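Triacylglycerol lipase (Clostridium botulinum, PDB 5AH1) hydrolyses ester bonds as a zinc-binding lipase of the alpha/beta-hydrolase fold and also attacks synthetic polyesters. Local coordinates at residues 79-84 with 164-169. Numbering follows the deposited sequence.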
loop_
_atom_site.group_PDB
_atom_site.type_symbol
_atom_site.label_atom_id
_atom_site.label_comp_id
_atom_site.label_asym_id
_atom_site.label_seq_id
_atom_site.Cartn_x
_atom_site.Cartn_y
_atom_site.Cartn_z
ATOM N N PRO A 79 -3.172 5.484 18.454
ATOM C CA PRO A 79 -2.129 4.598 17.924
ATOM C C PRO A 79 -2.052 4.621 16.409
ATOM O O PRO A 79 -2.963 5.101 15.728
ATOM C CB PRO A 79 -2.577 3.214 18.385
ATOM C CG PRO A 79 -4.043 3.324 18.420
ATOM C CD PRO A 79 -4.327 4.712 18.938
ATOM N N ILE A 80 -0.949 4.078 15.905
ATOM C CA ILE A 80 -0.723 3.889 14.475
ATOM C C ILE A 80 -1.084 2.454 14.103
ATOM O O ILE A 80 -0.784 1.520 14.845
ATOM C CB ILE A 80 0.774 4.173 14.133
ATOM C CG1 ILE A 80 1.060 5.674 14.258
ATOM C CG2 ILE A 80 1.153 3.651 12.759
ATOM C CD1 ILE A 80 2.533 6.021 14.357
ATOM N N VAL A 81 -1.739 2.287 12.958
ATOM C CA VAL A 81 -1.938 0.986 12.346
ATOM C C VAL A 81 -1.286 1.032 10.963
ATOM O O VAL A 81 -1.644 1.850 10.113
ATOM C CB VAL A 81 -3.445 0.605 12.255
ATOM C CG1 VAL A 81 -3.640 -0.695 11.489
ATOM C CG2 VAL A 81 -4.050 0.493 13.651
ATOM N N LEU A 82 -0.351 0.110 10.749
ATOM C CA LEU A 82 0.426 -0.003 9.515
ATOM C C LEU A 82 -0.243 -0.979 8.552
ATOM O O LEU A 82 -0.655 -2.063 8.962
ATOM C CB LEU A 82 1.824 -0.530 9.860
ATOM C CG LEU A 82 2.658 0.311 10.828
ATOM C CD1 LEU A 82 3.901 -0.448 11.241
ATOM C CD2 LEU A 82 3.056 1.632 10.214
ATOM N N VAL A 83 -0.327 -0.596 7.279
ATOM C CA VAL A 83 -1.019 -1.383 6.264
ATOM C C VAL A 83 -0.161 -1.514 4.993
ATOM O O VAL A 83 0.104 -0.545 4.290
ATOM C CB VAL A 83 -2.381 -0.766 5.922
ATOM C CG1 VAL A 83 -3.136 -1.680 4.936
ATOM C CG2 VAL A 83 -3.215 -0.511 7.184
ATOM N N HIS A 84 0.292 -2.742 4.754
ATOM C CA HIS A 84 1.149 -3.071 3.626
ATOM C C HIS A 84 0.434 -2.962 2.280
ATOM O O HIS A 84 -0.799 -2.865 2.203
ATOM C CB HIS A 84 1.652 -4.511 3.796
ATOM C CG HIS A 84 0.562 -5.534 3.751
ATOM N ND1 HIS A 84 0.028 -5.990 2.569
ATOM C CD2 HIS A 84 -0.117 -6.173 4.735
ATOM C CE1 HIS A 84 -0.921 -6.875 2.825
ATOM N NE2 HIS A 84 -1.033 -7.002 4.133
ATOM N N PRO A 164 -8.671 -12.150 15.264
ATOM C CA PRO A 164 -8.941 -11.823 16.670
ATOM C C PRO A 164 -9.223 -10.332 16.940
ATOM O O PRO A 164 -9.985 -10.012 17.851
ATOM C CB PRO A 164 -7.671 -12.303 17.392
ATOM C CG PRO A 164 -6.602 -12.256 16.352
ATOM C CD PRO A 164 -7.288 -12.609 15.055
ATOM N N GLY A 165 -8.631 -9.443 16.151
ATOM C CA GLY A 165 -8.783 -8.011 16.367
ATOM C C GLY A 165 -7.575 -7.454 17.079
ATOM O O GLY A 165 -7.238 -7.932 18.163
ATOM N N ILE A 166 -6.908 -6.472 16.479
ATOM C CA ILE A 166 -5.712 -5.874 17.094
ATOM C C ILE A 166 -5.986 -4.564 17.819
ATOM O O ILE A 166 -5.157 -4.109 18.597
ATOM C CB ILE A 166 -4.578 -5.610 16.081
ATOM C CG1 ILE A 166 -5.106 -4.786 14.901
ATOM C CG2 ILE A 166 -3.940 -6.930 15.654
ATOM C CD1 ILE A 166 -4.056 -4.258 13.972
ATOM N N TYR A 167 -7.139 -3.947 17.573
ATOM C CA TYR A 167 -7.488 -2.722 18.308
ATOM C C TYR A 167 -8.995 -2.692 18.483
ATOM O O TYR A 167 -9.702 -1.876 17.893
ATOM C CB TYR A 167 -6.942 -1.450 17.639
ATOM C CG TYR A 167 -6.903 -0.244 18.556
ATOM C CD1 TYR A 167 -6.095 -0.228 19.696
ATOM C CD2 TYR A 167 -7.661 0.889 18.276
ATOM C CE1 TYR A 167 -6.062 0.871 20.531
ATOM C CE2 TYR A 167 -7.627 1.999 19.112
ATOM C CZ TYR A 167 -6.829 1.982 20.246
ATOM O OH TYR A 167 -6.776 3.077 21.081
ATOM N N LYS A 168 -9.472 -3.609 19.318
ATOM C CA LYS A 168 -10.886 -3.932 19.373
ATOM C C LYS A 168 -11.759 -2.801 19.897
ATOM O O LYS A 168 -12.961 -2.779 19.624
ATOM C CB LYS A 168 -11.105 -5.185 20.220
ATOM C CG LYS A 168 -10.589 -6.470 19.580
ATOM C CD LYS A 168 -11.007 -7.705 20.397
ATOM C CE LYS A 168 -9.866 -8.249 21.236
ATOM N NZ LYS A 168 -8.762 -8.826 20.406
ATOM N N ASN A 169 -11.144 -1.868 20.624
ATOM C CA ASN A 169 -11.863 -0.768 21.264
ATOM C C ASN A 169 -11.973 0.486 20.390
ATOM O O ASN A 169 -12.455 1.527 20.845
ATOM C CB ASN A 169 -11.207 -0.423 22.611
ATOM C CG ASN A 169 -9.727 -0.059 22.479
ATOM O OD1 ASN A 169 -9.000 -0.606 21.637
ATOM N ND2 ASN A 169 -9.271 0.862 23.331
#
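P79 and Y167 make a CH-pi contact where the loop that follows strand 159-163 folds over the start of strand 80-83, at one face of the parallel sheet of this alpha/beta-hydrolase. CG of P79 sits over a face of the Y167 ring, 3.9 Å from the centroid and 22° off the ring normal. It is displaced toward the hydroxyl-bearing rim, so its nearest ring atom is CZ at 3.6 Å. CD of the same proline lies 3.6 Å from Y167 OH, and the two side chains cross at about a right angle. Y167 reaches this place because its CG stands anti to the backbone N (chi1 -162°). Within the loop, in one of the two conformers of N169, OD1 lies above the opposite face, over the ring centre and 3.4 Å from its plane. Two residues on from P79, within the strand, V81 CG1 makes a light, long apolar contact with I166 CD1, 4.4 Å in one of the two conformers of I166. The loop's own bend is tied by K168, whose NZ donates to the carbonyl oxygens of both P164 (3.1 Å) and G165 (2.9 Å). P79 and V81 direct their side chains to this loop, while the strand is hydrogen-bonded along its backbone to strands 117-120 and 176-181. Y118 and I176 from these neighbouring strands also line the contact, and helix 128-140 closes it through Y138 against I166 and I139 against Y167.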